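Local atomic coordinates of phosphate-specific transport system accessory protein PhoU homolog (Streptococcus pneumoniae, PDB entry 2I0M), a protein that probably takes part in regulating phosphate uptake and forms an all-helical homodimer that binds zinc ions. Residues A51-Q56 with D89-G94; L127-D132 with R192-I197; S28-A33 with E43-K48; H10-S15 with R78-I83. One frame throughout, in Å; residues are numbered along the deposited sequence.

Interaction 4 opens first, at 10-15 on helix 5-35, and interaction 3 (28-33 with 43-48) opens and closes inside its span, joining helix 5-35 to helix 39-66. Interaction 1 starts at 51-56 before interaction 4 closes at 78-83, and it ends at 89-94, so these two cross. Together the three tie helices 5-35, 39-66 and 74-105 to one another pairwise. Interaction 2 (127-132 with 192-197) follows in series and joins helix 117-136 to helix 177-209 across a long span of chain. The two groups meet where Met-93 packs on Ile-197 and where Leu-127 reaches Ser-28 and Leu-31.

Interaction 1 of 4, residues A51-Q56 with D89-G94; sequences AINQGQ and DLERMG. With ZN (zinc ion), chain D.
Three flat groups meet where the carboxylate of Glu-91 reaches toward helix 39-66: its own plane and the amides of Asn-53 and Gln-56. Over one face of the Gln-56 amide sits CG of Glu-91, 3.1 Å from Gln-56 OE1, and the two planes are turned only 19° apart. The amide of Asn-53 is steeply inclined to the carboxylate, at 69°; Glu-91 OE2 lies well out of the amide plane, toward the nitrogen, 2.9 Å from Asn-53 ND2. Both carboxylate oxygens grip a zinc ion, Glu-91 OE2 at 2.3 Å and Glu-91 OE1 at 2.6 Å from the metal. The Glu-91 chain leaves the backbone with CG off the staggered positions (chi1 109°), and a bend at chi2 places CD. Gln-56 NE2, by contrast, is buried with no partner in the model. Beside this polar cluster the contact turns apolar: Ile-52 CG2 presses on Glu-91 CB at 3.6 Å, and Ile-52 CD1 lies against the bare backbone at Gly-94 CA. The two helical segments run antiparallel, their axes 9.4 Å apart. Asp-95 of the same chain and Asp-214 of the second subunit also bind the zinc, which therefore bridges the dimer. Glu-91 and Asp-95, one helical turn apart, form the EXXXD pattern characteristic of metal sites in the PhoU family, here set against a neighbouring antiparallel helix of the all-helical fold.

Interaction 2 of 4, residues L127-D132 with R192-I197; sequences LSMLAD and RFADYI. With ZN (zinc ion), chain B.
Ile-197 is the main bump of this near-parallel helix pair, part of the helical packing of the PhoU fold: its CD1 pushes into a shallow hollow on helix 117-136, between the CB of Met-129 and the backbone and CB of Leu-130. CD1 lies 3.8 Å from Leu-130 N and 4.0 Å from Met-129 CB, its chain carried out by an extended second torsion (chi2 167°). On one flank of this wedge Met-129 answers with a bump of its own. Its chain bends at chi3, and CE settles over the backbone of the opposing helix, 3.9 Å from Ala-194 O and 4.2 Å from the small CB of Ala-194. On the other flank Leu-130 CD2 comes obliquely to the Phe-193 ring, 3.8 Å from CZ, the two side chains crossing at about a right angle. The helix axes are 9.9 Å apart and inclined at 23°. Leu-130 is also covered by Val-23 and Leu-24 of helix 5-35, while Met-129 and Ala-194 both touch Ile-155. The CB of Asp-195 points away from helix 117-136, and its carboxylate belongs to a zinc site shared with Asp-152, Asp-156 and Glu-191; Asp-195 OD1 lies 2.5 Å from the zinc ion.

Interaction 3 of 4, residues S28-A33 with E43-K48; sequences SKALLA and ELIINK
An antiparallel helical hairpin is made where helix 5-35 turns through a short connection into helix 39-66, and the contact between Ala-30 and Ile-45 lies close to that turn. The two segments are inclined at 151° between their N-to-C directions, with axes 10.3 Å apart, and their meeting surface is small. Ile-45 supplies most of what joins them. Its second torsion (chi2 151°) carries CD1 away from its own CA, so that this one methyl group reaches into the surface of helix 5-35. There it rests more on backbone than on side chains: Ala-30 CA lies 3.7 Å from Ile-45 CD1, and the carbonyl carbon of Lys-29 is 3.8 Å from the same methyl. The small CB groups of Ala-30 and Ala-33 are more distant neighbours, Ala-33 CB standing 4.2 Å from Ile-45 CD1. The alanines let the methyl come down onto the helix backbone between them. Met-41, from the start of helix 39-66, touches Lys-29 and Ala-33 as well, and Ala-101 of helix 74-105 packs on Ile-45, which places the Ile-45 side chain among three helices. Toward solvent the contact changes character. The chains of Lys-29 and Lys-48 cross at about a right angle, the first bent at chi3, the second at chi3 and chi4. Two like charges in such proximity would be expected to repel, and might lower the proton affinity of one amine. Lys-29 NZ stands 3.5 Å from Lys-48 CE and 3.6 Å from Lys-48 NZ.

Interaction 4 of 4, residues H10-S15 with R78-I83; sequences HELEQS and RFVISI. With ZN (zinc ion), chain C.
Leu-12 and Ile-83 pass side by side, pointing opposite ways, and their closest methyls, Leu-12 CD2 and Ile-83 CG2, lie 3.6 Å apart. The rotamer of Leu-12 is unusual: CG is roughly anti to the backbone N, but chi2 of -144° leaves its methyls away from the staggered positions. Its other methyl, CD1, approaches the Phe-79 ring obliquely, 4.2 Å from CE2. One face of the ring carries CG1 of Ile-83, one helical turn on, 3.7 Å above the plane and toward the rim. Glu-13 borders the same ring at its edge. Its CB lies in the ring plane, 3.7 Å from Phe-79 CZ; the chain, with CG anti to the backbone N and extended beyond it, runs on past the ring edge, and OE2 stands 3.6 Å from Phe-79 CE1. The carboxylate is turned almost perpendicular to the ring, at 79°. These segments, on helices 5-35 and 74-105, run nearly parallel, and Ile-59 and Cys-63 of helix 39-66 cover Leu-12 and Ile-83. His-10 NE2 binds a zinc ion 2.2 Å away, off this interface. The chemistry is thus apolar except at the ring edge, where the carboxylate oxygen probably gains mild electrostatic attraction from the aromatic C-H groups.

Interaction 1 of 4, residues A51-Q56 with D89-G94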
loop_
_atom_site.group_PDB
_atom_site.type_symbol
_atom_site.label_atom_id
_atom_site.label_comp_id
_atom_site.label_asym_id
_atom_site.label_seq_id
_atom_site.Cartn_x
_atom_site.Cartn_y
_atom_site.Cartn_z
ATOM N N ALA A 51 3.571 14.632 12.598
ATOM C CA ALA A 51 3.746 15.814 11.756
ATOM C C ALA A 51 3.559 15.496 10.254
ATOM O O ALA A 51 3.136 16.354 9.479
ATOM C CB ALA A 51 5.088 16.469 12.014
ATOM N N ILE A 52 3.846 14.261 9.854
ATOM C CA ILE A 52 3.609 13.836 8.466
ATOM C C ILE A 52 2.103 13.606 8.245
ATOM O O ILE A 52 1.551 13.977 7.200
ATOM C CB ILE A 52 4.438 12.577 8.085
ATOM C CG1 ILE A 52 5.949 12.882 8.181
ATOM C CG2 ILE A 52 4.078 12.102 6.650
ATOM C CD1 ILE A 52 6.861 11.681 8.214
ATOM N N ASN A 53 1.439 13.013 9.241
ATOM C CA ASN A 53 -0.004 12.867 9.209
ATOM C C ASN A 53 -0.616 14.265 9.067
ATOM O O ASN A 53 -1.392 14.513 8.136
ATOM C CB ASN A 53 -0.500 12.188 10.489
ATOM C CG ASN A 53 -0.272 10.679 10.501
ATOM O OD1 ASN A 53 -1.136 9.938 10.961
ATOM N ND2 ASN A 53 0.883 10.220 10.032
ATOM N N GLN A 54 -0.219 15.178 9.964
ATOM C CA GLN A 54 -0.669 16.585 9.966
ATOM C C GLN A 54 -0.470 17.309 8.637
ATOM O O GLN A 54 -1.368 18.031 8.186
ATOM C CB GLN A 54 0.013 17.386 11.086
ATOM C CG GLN A 54 -0.735 17.380 12.398
ATOM C CD GLN A 54 -0.152 18.353 13.419
ATOM O OE1 GLN A 54 1.062 18.444 13.590
ATOM N NE2 GLN A 54 -1.027 19.084 14.106
ATOM N N GLY A 55 0.700 17.114 8.029
ATOM C CA GLY A 55 1.043 17.752 6.763
ATOM C C GLY A 55 0.171 17.258 5.624
ATOM O O GLY A 55 -0.191 18.023 4.729
ATOM N N GLN A 56 -0.148 15.965 5.666
ATOM C CA GLN A 56 -1.045 15.328 4.725
ATOM C C GLN A 56 -2.464 15.894 4.829
ATOM O O GLN A 56 -3.102 16.153 3.810
ATOM C CB GLN A 56 -1.050 13.819 4.973
ATOM C CG GLN A 56 -2.095 13.069 4.182
ATOM C CD GLN A 56 -2.505 11.767 4.825
ATOM O OE1 GLN A 56 -2.461 11.617 6.048
ATOM N NE2 GLN A 56 -2.936 10.832 4.015
ATOM N N ASP A 89 -0.003 8.276 0.018
ATOM C CA ASP A 89 1.048 7.278 -0.183
ATOM C C ASP A 89 2.317 7.691 0.584
ATOM O O ASP A 89 3.057 6.854 1.110
ATOM C CB ASP A 89 1.382 7.144 -1.684
ATOM C CG ASP A 89 0.322 6.389 -2.474
ATOM O OD1 ASP A 89 -0.550 5.727 -1.879
ATOM O OD2 ASP A 89 0.371 6.423 -3.719
ATOM N N LEU A 90 2.539 9.002 0.635
ATOM C CA LEU A 90 3.668 9.586 1.298
ATOM C C LEU A 90 3.546 9.390 2.818
ATOM O O LEU A 90 4.512 8.978 3.453
ATOM C CB LEU A 90 3.758 11.065 0.909
ATOM C CG LEU A 90 4.994 11.778 0.362
ATOM C CD1 LEU A 90 5.788 11.021 -0.747
ATOM C CD2 LEU A 90 4.538 13.148 -0.128
ATOM N N GLU A 91 2.372 9.627 3.410
ATOM C CA GLU A 91 2.250 9.311 4.844
ATOM C C GLU A 91 2.343 7.827 5.185
ATOM O O GLU A 91 2.738 7.474 6.294
ATOM C CB GLU A 91 1.202 10.162 5.638
ATOM C CG GLU A 91 -0.112 9.627 6.155
ATOM C CD GLU A 91 -0.090 8.284 6.873
ATOM O OE1 GLU A 91 -0.184 7.265 6.154
ATOM O OE2 GLU A 91 -0.060 8.236 8.135
ATOM N N ARG A 92 2.033 6.962 4.219
ATOM C CA ARG A 92 2.217 5.519 4.431
ATOM C C ARG A 92 3.701 5.163 4.322
ATOM O O ARG A 92 4.210 4.367 5.108
ATOM C CB ARG A 92 1.317 4.696 3.513
ATOM C CG ARG A 92 -0.160 4.879 3.875
ATOM C CD ARG A 92 -1.073 4.220 2.899
ATOM N NE ARG A 92 -2.480 4.526 3.160
ATOM C CZ ARG A 92 -3.481 4.138 2.370
ATOM N NH1 ARG A 92 -3.220 3.426 1.267
ATOM N NH2 ARG A 92 -4.742 4.447 2.684
ATOM N N MET A 93 4.391 5.786 3.374
ATOM C CA MET A 93 5.870 5.733 3.319
ATOM C C MET A 93 6.491 6.116 4.671
ATOM O O MET A 93 7.234 5.327 5.262
ATOM C CB MET A 93 6.386 6.605 2.179
ATOM C CG MET A 93 6.009 6.001 0.804
ATOM S SD MET A 93 6.248 7.070 -0.620
ATOM C CE MET A 93 7.991 7.293 -0.446
ATOM N N GLY A 94 6.144 7.307 5.161
ATOM C CA GLY A 94 6.441 7.750 6.531
ATOM C C GLY A 94 6.203 6.739 7.650
ATOM O O GLY A 94 7.077 6.522 8.473
HETATM ZN ZN ZN D . -0.718 6.069 8.383
#

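Interaction 2 of 4, residues L127-D132 with R192-I197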
loop_
_atom_site.group_PDB
_atom_site.type_symbol
_atom_site.label_atom_id
_atom_site.label_comp_id
_atom_site.label_asym_id
_atom_site.label_seq_id
_atom_site.Cartn_x
_atom_site.Cartn_y
_atom_site.Cartn_z
ATOM N N LEU A 127 15.990 5.081 -1.101
ATOM C CA LEU A 127 16.193 6.520 -0.961
ATOM C C LEU A 127 16.320 7.224 -2.310
ATOM O O LEU A 127 15.692 8.254 -2.525
ATOM C CB LEU A 127 17.429 6.809 -0.123
ATOM C CG LEU A 127 17.351 6.501 1.375
ATOM C CD1 LEU A 127 18.638 7.016 2.051
ATOM C CD2 LEU A 127 16.129 7.145 2.005
ATOM N N SER A 128 17.116 6.672 -3.220
ATOM C CA SER A 128 17.395 7.391 -4.448
ATOM C C SER A 128 16.173 7.402 -5.358
ATOM O O SER A 128 15.955 8.359 -6.084
ATOM C CB SER A 128 18.647 6.867 -5.153
ATOM O OG SER A 128 18.375 5.688 -5.865
ATOM N N MET A 129 15.365 6.352 -5.275
ATOM C CA MET A 129 14.066 6.290 -5.949
ATOM C C MET A 129 13.182 7.466 -5.534
ATOM O O MET A 129 12.581 8.113 -6.399
ATOM C CB MET A 129 13.358 4.959 -5.663
ATOM C CG MET A 129 13.725 3.772 -6.593
ATOM S SD MET A 129 13.034 2.165 -5.998
ATOM C CE MET A 129 11.327 2.370 -6.468
ATOM N N LEU A 130 13.102 7.759 -4.229
ATOM C CA LEU A 130 12.292 8.887 -3.769
ATOM C C LEU A 130 12.892 10.228 -4.185
ATOM O O LEU A 130 12.163 11.129 -4.600
ATOM C CB LEU A 130 12.101 8.856 -2.254
ATOM C CG LEU A 130 11.213 9.948 -1.654
ATOM C CD1 LEU A 130 9.808 9.945 -2.321
ATOM C CD2 LEU A 130 11.078 9.772 -0.150
ATOM N N ALA A 131 14.209 10.364 -4.062
ATOM C CA ALA A 131 14.899 11.602 -4.431
ATOM C C ALA A 131 14.723 11.892 -5.923
ATOM O O ALA A 131 14.484 13.032 -6.325
ATOM C CB ALA A 131 16.371 11.518 -4.067
ATOM N N ASP A 132 14.853 10.851 -6.736
ATOM C CA ASP A 132 14.549 10.944 -8.171
ATOM C C ASP A 132 13.100 11.371 -8.428
ATOM O O ASP A 132 12.851 12.296 -9.192
ATOM C CB ASP A 132 14.854 9.620 -8.881
ATOM C CG ASP A 132 16.363 9.330 -8.975
ATOM O OD1 ASP A 132 17.207 10.207 -8.678
ATOM O OD2 ASP A 132 16.708 8.193 -9.352
ATOM N N ARG A 192 7.683 -2.103 1.077
ATOM C CA ARG A 192 6.449 -1.286 1.031
ATOM C C ARG A 192 6.690 0.179 0.672
ATOM O O ARG A 192 5.990 0.731 -0.179
ATOM C CB ARG A 192 5.678 -1.335 2.359
ATOM C CG ARG A 192 5.201 -2.685 2.777
ATOM C CD ARG A 192 4.116 -3.191 1.865
ATOM N NE ARG A 192 2.796 -2.696 2.265
ATOM C CZ ARG A 192 2.241 -1.593 1.779
ATOM N NH1 ARG A 192 2.878 -0.872 0.857
ATOM N NH2 ARG A 192 1.044 -1.225 2.196
ATOM N N PHE A 193 7.658 0.801 1.343
ATOM C CA PHE A 193 8.146 2.147 1.012
ATOM C C PHE A 193 8.322 2.318 -0.487
ATOM O O PHE A 193 7.789 3.252 -1.078
ATOM C CB PHE A 193 9.485 2.383 1.723
ATOM C CG PHE A 193 10.036 3.769 1.588
ATOM C CD1 PHE A 193 9.619 4.787 2.439
ATOM C CD2 PHE A 193 11.035 4.042 0.663
ATOM C CE1 PHE A 193 10.173 6.079 2.342
ATOM C CE2 PHE A 193 11.588 5.328 0.552
ATOM C CZ PHE A 193 11.152 6.344 1.397
ATOM N N ALA A 194 9.052 1.389 -1.094
ATOM C CA ALA A 194 9.367 1.443 -2.518
ATOM C C ALA A 194 8.151 1.182 -3.411
ATOM O O ALA A 194 8.020 1.768 -4.480
ATOM C CB ALA A 194 10.509 0.483 -2.849
ATOM N N ASP A 195 7.261 0.311 -2.964
ATOM C CA ASP A 195 6.004 0.085 -3.642
ATOM C C ASP A 195 5.158 1.364 -3.736
ATOM O O ASP A 195 4.618 1.666 -4.802
ATOM C CB ASP A 195 5.214 -1.012 -2.927
ATOM C CG ASP A 195 5.519 -2.397 -3.451
ATOM O OD1 ASP A 195 6.081 -2.517 -4.567
ATOM O OD2 ASP A 195 5.169 -3.391 -2.751
ATOM N N TYR A 196 5.022 2.102 -2.631
ATOM C CA TYR A 196 4.308 3.396 -2.682
ATOM C C TYR A 196 4.916 4.422 -3.651
ATOM O O TYR A 196 4.183 5.148 -4.321
ATOM C CB TYR A 196 4.128 4.020 -1.292
ATOM C CG TYR A 196 3.120 3.293 -0.439
ATOM C CD1 TYR A 196 1.770 3.240 -0.806
ATOM C CD2 TYR A 196 3.510 2.634 0.733
ATOM C CE1 TYR A 196 0.816 2.550 -0.022
ATOM C CE2 TYR A 196 2.567 1.943 1.515
ATOM C CZ TYR A 196 1.236 1.922 1.132
ATOM O OH TYR A 196 0.316 1.248 1.900
ATOM N N ILE A 197 6.245 4.486 -3.713
ATOM C CA ILE A 197 6.944 5.312 -4.716
ATOM C C ILE A 197 6.479 4.956 -6.130
ATOM O O ILE A 197 6.217 5.854 -6.948
ATOM C CB ILE A 197 8.486 5.163 -4.612
ATOM C CG1 ILE A 197 8.976 5.718 -3.264
ATOM C CG2 ILE A 197 9.186 5.862 -5.770
ATOM C CD1 ILE A 197 10.409 5.356 -2.917
HETATM ZN ZN ZN B . 8.006 -4.127 -4.304
#

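Interaction 3 of 4, residues S28-A33 with E43-K48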
loop_
_atom_site.group_PDB
_atom_site.type_symbol
_atom_site.label_atom_id
_atom_site.label_comp_id
_atom_site.label_asym_id
_atom_site.label_seq_id
_atom_site.Cartn_x
_atom_site.Cartn_y
_atom_site.Cartn_z
ATOM N N SER A 28 15.926 8.560 5.396
ATOM C CA SER A 28 17.370 8.721 5.603
ATOM C C SER A 28 17.805 8.598 7.079
ATOM O O SER A 28 18.711 7.823 7.398
ATOM C CB SER A 28 17.827 10.045 5.000
ATOM O OG SER A 28 19.159 10.284 5.390
ATOM N N LYS A 29 17.144 9.358 7.957
ATOM C CA LYS A 29 17.281 9.239 9.428
ATOM C C LYS A 29 16.974 7.823 9.971
ATOM O O LYS A 29 17.714 7.309 10.804
ATOM C CB LYS A 29 16.396 10.287 10.147
ATOM C CG LYS A 29 17.096 11.607 10.514
ATOM C CD LYS A 29 16.141 12.824 10.695
ATOM C CE LYS A 29 14.711 12.472 11.214
ATOM N NZ LYS A 29 13.708 13.609 11.056
ATOM N N ALA A 30 15.889 7.207 9.504
ATOM C CA ALA A 30 15.545 5.821 9.886
ATOM C C ALA A 30 16.665 4.816 9.605
ATOM O O ALA A 30 16.955 3.946 10.429
ATOM C CB ALA A 30 14.247 5.356 9.193
ATOM N N LEU A 31 17.271 4.936 8.426
ATOM C CA LEU A 31 18.298 4.005 7.990
ATOM C C LEU A 31 19.627 4.272 8.652
ATOM O O LEU A 31 20.386 3.336 8.893
ATOM C CB LEU A 31 18.410 4.006 6.458
ATOM C CG LEU A 31 17.152 3.396 5.811
ATOM C CD1 LEU A 31 17.144 3.598 4.301
ATOM C CD2 LEU A 31 16.977 1.904 6.176
ATOM N N LEU A 32 19.906 5.544 8.945
ATOM C CA LEU A 32 21.058 5.912 9.763
ATOM C C LEU A 32 20.878 5.414 11.192
ATOM O O LEU A 32 21.814 4.865 11.769
ATOM C CB LEU A 32 21.324 7.434 9.738
ATOM C CG LEU A 32 22.228 8.069 10.816
ATOM C CD1 LEU A 32 23.681 7.541 10.802
ATOM C CD2 LEU A 32 22.207 9.594 10.716
ATOM N N ALA A 33 19.688 5.600 11.767
ATOM C CA ALA A 33 19.415 5.062 13.104
ATOM C C ALA A 33 19.602 3.542 13.151
ATOM O O ALA A 33 19.965 3.003 14.193
ATOM C CB ALA A 33 18.026 5.456 13.602
ATOM N N GLU A 43 13.574 6.825 18.447
ATOM C CA GLU A 43 12.471 7.350 19.261
ATOM C C GLU A 43 11.947 8.699 18.779
ATOM O O GLU A 43 10.751 8.949 18.820
ATOM C CB GLU A 43 12.874 7.460 20.744
ATOM C CG GLU A 43 12.157 6.488 21.664
ATOM C CD GLU A 43 11.718 7.136 22.979
ATOM O OE1 GLU A 43 11.244 8.296 22.949
ATOM O OE2 GLU A 43 11.830 6.484 24.045
ATOM N N LEU A 44 12.857 9.573 18.352
ATOM C CA LEU A 44 12.485 10.875 17.800
ATOM C C LEU A 44 11.749 10.710 16.465
ATOM O O LEU A 44 10.810 11.454 16.175
ATOM C CB LEU A 44 13.708 11.801 17.661
ATOM C CG LEU A 44 14.595 12.049 18.903
ATOM C CD1 LEU A 44 15.891 12.770 18.541
ATOM C CD2 LEU A 44 13.869 12.780 20.060
ATOM N N ILE A 45 12.147 9.718 15.672
ATOM C CA ILE A 45 11.427 9.398 14.427
ATOM C C ILE A 45 9.987 8.962 14.719
ATOM O O ILE A 45 9.045 9.359 14.014
ATOM C CB ILE A 45 12.117 8.265 13.630
ATOM C CG1 ILE A 45 13.443 8.754 13.042
ATOM C CG2 ILE A 45 11.171 7.703 12.540
ATOM C CD1 ILE A 45 14.474 7.660 12.871
ATOM N N ILE A 46 9.832 8.118 15.733
ATOM C CA ILE A 46 8.536 7.574 16.084
ATOM C C ILE A 46 7.607 8.709 16.531
ATOM O O ILE A 46 6.471 8.804 16.080
ATOM C CB ILE A 46 8.677 6.462 17.148
ATOM C CG1 ILE A 46 9.462 5.282 16.560
ATOM C CG2 ILE A 46 7.307 6.011 17.680
ATOM C CD1 ILE A 46 10.036 4.340 17.608
ATOM N N ASN A 47 8.120 9.587 17.386
ATOM C CA ASN A 47 7.351 10.721 17.883
ATOM C C ASN A 47 7.053 11.834 16.860
ATOM O O ASN A 47 6.084 12.583 17.023
ATOM C CB ASN A 47 8.001 11.273 19.150
ATOM C CG ASN A 47 7.925 10.283 20.310
ATOM O OD1 ASN A 47 6.893 9.640 20.522
ATOM N ND2 ASN A 47 9.023 10.145 21.059
ATOM N N LYS A 48 7.866 11.934 15.806
ATOM C CA LYS A 48 7.641 12.945 14.774
ATOM C C LYS A 48 6.743 12.481 13.634
ATOM O O LYS A 48 6.383 13.283 12.767
ATOM C CB LYS A 48 8.958 13.474 14.211
ATOM C CG LYS A 48 9.625 14.514 15.110
ATOM C CD LYS A 48 10.488 15.491 14.318
ATOM C CE LYS A 48 11.726 14.824 13.726
ATOM N NZ LYS A 48 12.936 15.705 13.896
#

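Interaction 4 of 4, residues H10-S15 with R78-I83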
loop_
_atom_site.group_PDB
_atom_site.type_symbol
_atom_site.label_atom_id
_atom_site.label_comp_id
_atom_site.label_asym_id
_atom_site.label_seq_id
_atom_site.Cartn_x
_atom_site.Cartn_y
_atom_site.Cartn_z
ATOM N N HIS A 10 0.441 25.413 -8.441
ATOM C CA HIS A 10 1.885 25.384 -8.292
ATOM C C HIS A 10 2.290 25.403 -6.822
ATOM O O HIS A 10 3.174 24.653 -6.410
ATOM C CB HIS A 10 2.531 26.558 -9.030
ATOM C CG HIS A 10 3.956 26.764 -8.648
ATOM N ND1 HIS A 10 4.973 25.973 -9.138
ATOM C CD2 HIS A 10 4.524 27.605 -7.759
ATOM C CE1 HIS A 10 6.113 26.345 -8.595
ATOM N NE2 HIS A 10 5.867 27.337 -7.759
ATOM N N GLU A 11 1.637 26.262 -6.040
ATOM C CA GLU A 11 1.867 26.321 -4.594
ATOM C C GLU A 11 1.443 25.040 -3.888
ATOM O O GLU A 11 2.111 24.597 -2.970
ATOM C CB GLU A 11 1.190 27.553 -3.978
ATOM C CG GLU A 11 2.083 28.795 -3.986
ATOM C CD GLU A 11 1.310 30.114 -3.950
ATOM O OE1 GLU A 11 1.914 31.166 -4.280
ATOM O OE2 GLU A 11 0.107 30.112 -3.594
ATOM N N LEU A 12 0.338 24.439 -4.338
ATOM C CA LEU A 12 -0.089 23.128 -3.849
ATOM C C LEU A 12 0.950 22.049 -4.161
ATOM O O LEU A 12 1.234 21.189 -3.331
ATOM C CB LEU A 12 -1.446 22.728 -4.450
ATOM C CG LEU A 12 -2.357 21.719 -3.722
ATOM C CD1 LEU A 12 -3.087 20.843 -4.737
ATOM C CD2 LEU A 12 -1.625 20.852 -2.718
ATOM N N GLU A 13 1.520 22.090 -5.354
ATOM C CA GLU A 13 2.612 21.170 -5.677
ATOM C C GLU A 13 3.829 21.321 -4.740
ATOM O O GLU A 13 4.483 20.330 -4.404
ATOM C CB GLU A 13 3.041 21.335 -7.128
ATOM C CG GLU A 13 4.068 20.312 -7.571
ATOM C CD GLU A 13 4.179 20.231 -9.076
ATOM O OE1 GLU A 13 4.548 21.236 -9.717
ATOM O OE2 GLU A 13 3.883 19.148 -9.614
ATOM N N GLN A 14 4.125 22.551 -4.327
ATOM C CA GLN A 14 5.278 22.791 -3.464
ATOM C C GLN A 14 5.043 22.267 -2.054
ATOM O O GLN A 14 5.978 21.749 -1.429
ATOM C CB GLN A 14 5.687 24.278 -3.442
ATOM C CG GLN A 14 6.444 24.742 -4.698
ATOM C CD GLN A 14 7.740 23.964 -4.959
ATOM O OE1 GLN A 14 7.939 23.404 -6.040
ATOM N NE2 GLN A 14 8.615 23.934 -3.970
ATOM N N SER A 15 3.808 22.410 -1.563
ATOM C CA SER A 15 3.396 21.809 -0.289
ATOM C C SER A 15 3.651 20.305 -0.286
ATOM O O SER A 15 4.189 19.767 0.679
ATOM C CB SER A 15 1.906 22.057 -0.012
ATOM O OG SER A 15 1.656 23.418 0.288
ATOM N N ARG A 78 -7.133 16.167 -12.817
ATOM C CA ARG A 78 -6.185 15.071 -12.685
ATOM C C ARG A 78 -5.058 15.456 -11.745
ATOM O O ARG A 78 -4.541 14.615 -11.015
ATOM C CB ARG A 78 -5.616 14.674 -14.055
ATOM C CG ARG A 78 -6.696 14.320 -15.078
ATOM C CD ARG A 78 -6.267 13.189 -15.997
ATOM N NE ARG A 78 -5.130 13.543 -16.844
ATOM C CZ ARG A 78 -5.217 14.146 -18.027
ATOM N NH1 ARG A 78 -6.396 14.500 -18.524
ATOM N NH2 ARG A 78 -4.114 14.410 -18.711
ATOM N N PHE A 79 -4.703 16.734 -11.752
ATOM C CA PHE A 79 -3.602 17.217 -10.944
ATOM C C PHE A 79 -3.935 17.166 -9.466
ATOM O O PHE A 79 -3.251 16.510 -8.720
ATOM C CB PHE A 79 -3.149 18.629 -11.342
ATOM C CG PHE A 79 -2.067 19.165 -10.451
ATOM C CD1 PHE A 79 -0.733 18.817 -10.670
ATOM C CD2 PHE A 79 -2.378 19.968 -9.361
ATOM C CE1 PHE A 79 0.269 19.289 -9.850
ATOM C CE2 PHE A 79 -1.386 20.430 -8.525
ATOM C CZ PHE A 79 -0.055 20.097 -8.769
ATOM N N VAL A 80 -4.988 17.870 -9.059
ATOM C CA VAL A 80 -5.415 17.911 -7.659
ATOM C C VAL A 80 -5.692 16.481 -7.117
ATOM O O VAL A 80 -5.342 16.170 -5.969
ATOM C CB VAL A 80 -6.617 18.875 -7.478
ATOM C CG1 VAL A 80 -7.197 18.794 -6.088
ATOM C CG2 VAL A 80 -6.202 20.301 -7.785
ATOM N N ILE A 81 -6.279 15.620 -7.955
ATOM C CA ILE A 81 -6.528 14.216 -7.595
ATOM C C ILE A 81 -5.207 13.474 -7.366
ATOM O O ILE A 81 -5.107 12.626 -6.491
ATOM C CB ILE A 81 -7.370 13.480 -8.685
ATOM C CG1 ILE A 81 -8.812 14.034 -8.738
ATOM C CG2 ILE A 81 -7.382 11.954 -8.441
ATOM C CD1 ILE A 81 -9.688 13.459 -9.880
ATOM N N SER A 82 -4.191 13.818 -8.149
ATOM C CA SER A 82 -2.873 13.210 -8.033
ATOM C C SER A 82 -2.161 13.612 -6.742
ATOM O O SER A 82 -1.469 12.807 -6.149
ATOM C CB SER A 82 -2.010 13.579 -9.244
ATOM O OG SER A 82 -2.586 13.084 -10.437
ATOM N N ILE A 83 -2.310 14.867 -6.334
ATOM C CA ILE A 83 -1.726 15.356 -5.090
ATOM C C ILE A 83 -2.414 14.675 -3.888
ATOM O O ILE A 83 -1.738 14.171 -2.992
ATOM C CB ILE A 83 -1.818 16.895 -4.990
ATOM C CG1 ILE A 83 -1.014 17.586 -6.121
ATOM C CG2 ILE A 83 -1.444 17.374 -3.593
ATOM C CD1 ILE A 83 0.532 17.608 -5.991
HETATM ZN ZN ZN C . 7.286 28.609 -6.707
#